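Local atomic coordinates of citrinin polyketide synthase (Monascus purpureus, PDB entry 5MPT), a protein that builds the polyketide precursor of the mycotoxin citrinin from malonyl-CoA units, this piece being its C-methylating methyltransferase domain. Residues S10-A24 / F192-E206. Sequence-based numbering, arbitrary orientation. Where two conformers were deposited one is given.
Sequences SILPKSAILDAFRIA and FFLEQLVKRLPNTGE
One face of the F193 ring takes the edge of F21, CD1 leading, in a T-shaped stack (planes at 83°, centroids 5.8 Å apart); at the edge of the F193 ring, near its plane, lie I17 O and A20 C. The F193 side chain is a knob in the hole formed by I17, A20, F21 and A24, where parts 14-24 and 192-198 of two longer helices run roughly antiparallel (143°) along one side of the Rossmann-like methyltransferase sheet. I379 of strand 375-381 touches both rings. CG anti to the backbone N (chi1 161°) carries the F193 ring against the helix backbone, CE1 lying 3.4 Å from F21 N. The two axes approach to 8.3 Å, consistent with the small A20, whose CB meets L197 N at 3.5 Å. The R200 guanidinium keeps Q196 O in plane at its edge; NH1 donates to Q196 O and Q196 OE1, 2.8 Å each, fixing its rotation while I23 CD1 approaches NH2 obliquely. D19, salt-bridged to R22, reaches R200 NE through a water. Beyond the helices, L201 CD2 packs on L12 CD1 (3.6 Å), and P13 and P202 meet through their CD atoms. Another water accepts from I11 N (2.7 Å) and donates to P202 O and T204 OG1.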
loop_
_atom_site.group_PDB
_atom_site.type_symbol
_atom_site.label_atom_id
_atom_site.label_comp_id
_atom_site.label_asym_id
_atom_site.label_seq_id
_atom_site.Cartn_x
_atom_site.Cartn_y
_atom_site.Cartn_z
ATOM N N SER A 10 -15.019 17.090 -19.349
ATOM C CA SER A 10 -16.347 16.629 -18.996
ATOM C C SER A 10 -16.929 17.466 -17.850
ATOM O O SER A 10 -16.206 18.047 -17.029
ATOM C CB SER A 10 -16.253 15.148 -18.593
ATOM O OG SER A 10 -17.479 14.623 -18.073
ATOM N N ILE A 11 -18.255 17.459 -17.759
ATOM C CA ILE A 11 -18.958 17.961 -16.581
ATOM C C ILE A 11 -18.893 16.910 -15.486
ATOM O O ILE A 11 -19.103 15.717 -15.749
ATOM C CB ILE A 11 -20.418 18.284 -16.924
ATOM C CG1 ILE A 11 -20.462 19.409 -17.941
ATOM C CG2 ILE A 11 -21.164 18.709 -15.661
ATOM C CD1 ILE A 11 -21.829 19.766 -18.365
ATOM N N LEU A 12 -18.673 17.342 -14.244
ATOM C CA LEU A 12 -18.523 16.421 -13.110
ATOM C C LEU A 12 -19.338 16.952 -11.940
ATOM O O LEU A 12 -18.823 17.660 -11.075
ATOM C CB LEU A 12 -17.054 16.233 -12.738
ATOM C CG LEU A 12 -16.833 15.287 -11.588
ATOM C CD1 LEU A 12 -17.559 13.957 -11.816
ATOM C CD2 LEU A 12 -15.309 15.096 -11.446
ATOM N N PRO A 13 -20.649 16.690 -11.927
ATOM C CA PRO A 13 -21.483 17.202 -10.830
ATOM C C PRO A 13 -21.078 16.592 -9.491
ATOM O O PRO A 13 -20.718 15.411 -9.403
ATOM C CB PRO A 13 -22.908 16.781 -11.231
ATOM C CG PRO A 13 -22.821 16.343 -12.660
ATOM C CD PRO A 13 -21.422 15.867 -12.873
ATOM N N LYS A 14 -21.158 17.405 -8.426
ATOM C CA LYS A 14 -20.835 16.893 -7.100
ATOM C C LYS A 14 -21.725 15.704 -6.717
ATOM O O LYS A 14 -21.242 14.762 -6.072
ATOM C CB LYS A 14 -20.915 17.994 -6.030
ATOM C CG LYS A 14 -22.193 18.775 -5.934
ATOM C CD LYS A 14 -22.096 19.863 -4.852
ATOM C CE LYS A 14 -22.926 21.099 -5.217
ATOM N NZ LYS A 14 -22.354 21.858 -6.377
ATOM N N SER A 15 -23.006 15.707 -7.122
ATOM C CA SER A 15 -23.922 14.631 -6.718
ATOM C C SER A 15 -23.498 13.292 -7.295
ATOM O O SER A 15 -23.726 12.254 -6.674
ATOM C CB SER A 15 -25.357 14.938 -7.140
ATOM O OG SER A 15 -25.534 14.856 -8.552
ATOM N N ALA A 16 -22.915 13.290 -8.492
ATOM C CA ALA A 16 -22.432 12.058 -9.093
ATOM C C ALA A 16 -21.327 11.451 -8.250
ATOM O O ALA A 16 -21.288 10.230 -8.042
ATOM C CB ALA A 16 -21.915 12.322 -10.500
ATOM N N ILE A 17 -20.426 12.289 -7.763
ATOM C CA ILE A 17 -19.345 11.790 -6.926
ATOM C C ILE A 17 -19.897 11.248 -5.620
ATOM O O ILE A 17 -19.569 10.133 -5.193
ATOM C CB ILE A 17 -18.322 12.899 -6.659
ATOM C CG1 ILE A 17 -17.763 13.478 -7.963
ATOM C CG2 ILE A 17 -17.183 12.294 -5.807
ATOM C CD1 ILE A 17 -17.006 14.801 -7.758
ATOM N N LEU A 18 -20.680 12.066 -4.924
ATOM C CA LEU A 18 -21.134 11.705 -3.589
ATOM C C LEU A 18 -22.089 10.519 -3.614
ATOM O O LEU A 18 -22.053 9.670 -2.712
ATOM C CB LEU A 18 -21.794 12.907 -2.924
ATOM C CG LEU A 18 -20.886 14.104 -2.703
ATOM C CD1 LEU A 18 -21.805 15.222 -2.276
ATOM C CD2 LEU A 18 -19.867 13.864 -1.672
ATOM N N ASP A 19 -22.971 10.446 -4.619
ATOM C CA ASP A 19 -23.874 9.315 -4.691
ATOM C C ASP A 19 -23.136 8.035 -5.055
ATOM O O ASP A 19 -23.401 6.979 -4.473
ATOM C CB ASP A 19 -25.001 9.609 -5.689
ATOM C CG ASP A 19 -25.890 10.772 -5.246
ATOM O OD1 ASP A 19 -25.832 11.158 -4.058
ATOM O OD2 ASP A 19 -26.690 11.267 -6.079
ATOM N N ALA A 20 -22.216 8.100 -6.013
ATOM C CA ALA A 20 -21.417 6.922 -6.323
ATOM C C ALA A 20 -20.582 6.481 -5.127
ATOM O O ALA A 20 -20.466 5.279 -4.852
ATOM C CB ALA A 20 -20.522 7.157 -7.534
ATOM N N PHE A 21 -19.951 7.424 -4.420
ATOM C CA PHE A 21 -19.110 7.005 -3.305
ATOM C C PHE A 21 -19.938 6.370 -2.204
ATOM O O PHE A 21 -19.519 5.371 -1.602
ATOM C CB PHE A 21 -18.329 8.169 -2.735
ATOM C CG PHE A 21 -17.225 7.704 -1.800
ATOM C CD1 PHE A 21 -16.115 7.069 -2.306
ATOM C CD2 PHE A 21 -17.366 7.798 -0.426
ATOM C CE1 PHE A 21 -15.121 6.576 -1.462
ATOM C CE2 PHE A 21 -16.371 7.304 0.434
ATOM C CZ PHE A 21 -15.245 6.705 -0.095
ATOM N N ARG A 22 -21.119 6.926 -1.926
ATOM C CA ARG A 22 -21.948 6.352 -0.879
ATOM C C ARG A 22 -22.299 4.911 -1.210
ATOM O O ARG A 22 -22.169 4.015 -0.362
ATOM C CB ARG A 22 -23.210 7.175 -0.669
ATOM C CG ARG A 22 -24.137 6.631 0.434
ATOM C CD ARG A 22 -25.483 7.358 0.431
ATOM N NE ARG A 22 -26.142 7.255 -0.874
ATOM C CZ ARG A 22 -26.145 8.199 -1.816
ATOM N NH1 ARG A 22 -26.775 7.974 -2.964
ATOM N NH2 ARG A 22 -25.535 9.373 -1.622
ATOM N N ILE A 23 -22.680 4.656 -2.464
ATOM C CA ILE A 23 -23.012 3.293 -2.885
ATOM C C ILE A 23 -21.817 2.364 -2.697
ATOM O O ILE A 23 -21.949 1.251 -2.181
ATOM C CB ILE A 23 -23.496 3.293 -4.342
ATOM C CG1 ILE A 23 -24.898 3.890 -4.415
ATOM C CG2 ILE A 23 -23.525 1.897 -4.895
ATOM C CD1 ILE A 23 -25.339 4.272 -5.825
ATOM N N ALA A 24 -20.627 2.799 -3.130
ATOM C CA ALA A 24 -19.449 1.957 -2.996
ATOM C C ALA A 24 -19.128 1.716 -1.523
ATOM O O ALA A 24 -18.912 0.565 -1.091
ATOM C CB ALA A 24 -18.284 2.613 -3.748
ATOM N N PHE A 192 -16.077 -0.218 -9.073
ATOM C CA PHE A 192 -17.514 -0.053 -8.885
ATOM C C PHE A 192 -17.881 1.413 -8.675
ATOM O O PHE A 192 -18.824 1.943 -9.297
ATOM C CB PHE A 192 -17.952 -0.944 -7.703
ATOM C CG PHE A 192 -19.390 -0.832 -7.359
ATOM C CD1 PHE A 192 -20.372 -0.970 -8.336
ATOM C CD2 PHE A 192 -19.773 -0.590 -6.046
ATOM C CE1 PHE A 192 -21.723 -0.926 -7.979
ATOM C CE2 PHE A 192 -21.118 -0.500 -5.696
ATOM C CZ PHE A 192 -22.089 -0.674 -6.659
ATOM N N PHE A 193 -17.101 2.108 -7.854
ATOM C CA PHE A 193 -17.337 3.519 -7.626
ATOM C C PHE A 193 -17.276 4.280 -8.945
ATOM O O PHE A 193 -18.184 5.058 -9.287
ATOM C CB PHE A 193 -16.309 4.060 -6.635
ATOM C CG PHE A 193 -16.164 5.544 -6.680
ATOM C CD1 PHE A 193 -17.223 6.371 -6.330
ATOM C CD2 PHE A 193 -14.966 6.119 -7.078
ATOM C CE1 PHE A 193 -17.133 7.740 -6.385
ATOM C CE2 PHE A 193 -14.849 7.498 -7.128
ATOM C CZ PHE A 193 -15.940 8.324 -6.794
ATOM N N LEU A 194 -16.196 4.069 -9.712
ATOM C CA LEU A 194 -16.025 4.822 -10.952
ATOM C C LEU A 194 -17.123 4.494 -11.970
ATOM O O LEU A 194 -17.600 5.389 -12.680
ATOM C CB LEU A 194 -14.645 4.557 -11.544
ATOM C CG LEU A 194 -13.475 5.172 -10.774
ATOM C CD1 LEU A 194 -12.141 4.638 -11.302
ATOM C CD2 LEU A 194 -13.525 6.713 -10.853
ATOM N N GLU A 195 -17.526 3.220 -12.070
ATOM C CA GLU A 195 -18.589 2.860 -12.995
ATOM C C GLU A 195 -19.879 3.568 -12.619
ATOM O O GLU A 195 -20.564 4.140 -13.480
ATOM C CB GLU A 195 -18.784 1.341 -13.012
ATOM C CG GLU A 195 -19.845 0.939 -13.987
ATOM C CD GLU A 195 -19.839 -0.534 -14.312
ATOM O OE1 GLU A 195 -19.317 -1.313 -13.504
ATOM O OE2 GLU A 195 -20.346 -0.918 -15.386
ATOM N N GLN A 196 -20.217 3.569 -11.328
ATOM C CA GLN A 196 -21.448 4.228 -10.898
ATOM C C GLN A 196 -21.340 5.734 -11.077
ATOM O O GLN A 196 -22.338 6.425 -11.352
ATOM C CB GLN A 196 -21.730 3.871 -9.437
ATOM C CG GLN A 196 -22.125 2.414 -9.240
ATOM C CD GLN A 196 -23.421 2.099 -9.967
ATOM O OE1 GLN A 196 -24.382 2.864 -9.909
ATOM N NE2 GLN A 196 -23.408 1.037 -10.743
ATOM N N LEU A 197 -20.121 6.253 -10.928
ATOM C CA LEU A 197 -19.862 7.675 -11.168
ATOM C C LEU A 197 -20.138 8.044 -12.614
ATOM O O LEU A 197 -20.870 8.998 -12.901
ATOM C CB LEU A 197 -18.413 8.004 -10.813
ATOM C CG LEU A 197 -17.960 9.431 -11.112
ATOM C CD1 LEU A 197 -18.721 10.403 -10.237
ATOM C CD2 LEU A 197 -16.465 9.620 -10.923
ATOM N N VAL A 198 -19.559 7.290 -13.545
ATOM C CA VAL A 198 -19.666 7.629 -14.960
ATOM C C VAL A 198 -21.116 7.569 -15.469
ATOM O O VAL A 198 -21.513 8.394 -16.317
ATOM C CB VAL A 198 -18.684 6.711 -15.727
ATOM C CG1 VAL A 198 -18.843 6.805 -17.226
ATOM C CG2 VAL A 198 -17.269 7.072 -15.365
ATOM N N LYS A 199 -21.948 6.667 -14.917
ATOM C CA LYS A 199 -23.374 6.573 -15.271
ATOM C C LYS A 199 -24.140 7.851 -14.977
ATOM O O LYS A 199 -25.239 8.034 -15.522
ATOM C CB LYS A 199 -24.069 5.427 -14.487
ATOM C CG LYS A 199 -23.790 4.014 -14.928
ATOM C CD LYS A 199 -24.337 3.031 -13.868
ATOM C CE LYS A 199 -24.743 1.665 -14.440
ATOM N NZ LYS A 199 -23.733 1.093 -15.371
ATOM N N ARG A 200 -23.602 8.720 -14.128
ATOM C CA ARG A 200 -24.261 9.921 -13.649
ATOM C C ARG A 200 -23.683 11.176 -14.277
ATOM O O ARG A 200 -24.045 12.288 -13.872
ATOM C CB ARG A 200 -24.149 10.012 -12.131
ATOM C CG ARG A 200 -25.047 9.011 -11.408
ATOM C CD ARG A 200 -24.399 8.478 -10.121
ATOM N NE ARG A 200 -25.335 7.713 -9.297
ATOM C CZ ARG A 200 -25.445 6.387 -9.290
ATOM N NH1 ARG A 200 -24.675 5.628 -10.067
ATOM N NH2 ARG A 200 -26.349 5.819 -8.503
ATOM N N LEU A 201 -22.770 11.019 -15.257
ATOM C CA LEU A 201 -22.117 12.170 -15.856
ATOM C C LEU A 201 -22.882 12.629 -17.090
ATOM O O LEU A 201 -23.400 11.799 -17.847
ATOM C CB LEU A 201 -20.694 11.830 -16.254
ATOM C CG LEU A 201 -19.847 11.415 -15.051
ATOM C CD1 LEU A 201 -18.365 11.327 -15.423
ATOM C CD2 LEU A 201 -20.040 12.387 -13.876
ATOM N N PRO A 202 -22.971 13.949 -17.314
ATOM C CA PRO A 202 -23.440 14.447 -18.610
ATOM C C PRO A 202 -22.480 13.986 -19.691
ATOM O O PRO A 202 -21.290 13.789 -19.442
ATOM C CB PRO A 202 -23.418 15.974 -18.441
ATOM C CG PRO A 202 -23.533 16.194 -16.943
ATOM C CD PRO A 202 -22.755 15.029 -16.338
ATOM N N ASN A 203 -23.012 13.785 -20.874
ATOM C CA ASN A 203 -22.250 13.430 -22.068
ATOM C C ASN A 203 -22.183 14.649 -22.982
ATOM O O ASN A 203 -23.177 15.011 -23.627
ATOM C CB ASN A 203 -22.904 12.249 -22.782
ATOM C CG ASN A 203 -22.035 11.667 -23.880
ATOM O OD1 ASN A 203 -21.139 12.338 -24.393
ATOM N ND2 ASN A 203 -22.287 10.404 -24.238
ATOM N N THR A 204 -21.006 15.261 -23.078
ATOM C CA THR A 204 -20.790 16.396 -23.965
ATOM C C THR A 204 -19.802 16.077 -25.077
ATOM O O THR A 204 -19.496 16.956 -25.884
ATOM C CB THR A 204 -20.299 17.618 -23.187
ATOM O OG1 THR A 204 -19.131 17.262 -22.431
ATOM C CG2 THR A 204 -21.374 18.130 -22.247
ATOM N N GLY A 205 -19.338 14.831 -25.166
ATOM C CA GLY A 205 -18.263 14.476 -26.061
ATOM C C GLY A 205 -16.881 14.799 -25.537
ATOM O O GLY A 205 -15.886 14.405 -26.163
ATOM N N GLU A 206 -16.791 15.493 -24.431
ATOM C CA GLU A 206 -15.542 15.941 -23.850
ATOM C C GLU A 206 -15.004 14.897 -22.880
ATOM O O GLU A 206 -15.777 14.220 -22.203
ATOM C CB GLU A 206 -15.741 17.238 -23.101
ATOM C CG GLU A 206 -16.109 18.393 -24.015
ATOM C CD GLU A 206 -16.588 19.604 -23.245
ATOM O OE1 GLU A 206 -17.474 19.457 -22.370
ATOM O OE2 GLU A 206 -16.085 20.708 -23.519
HETATM O O HOH W 1 -19.878 16.458 -19.713
HETATM O O HOH W 2 -26.900 10.253 -8.690
#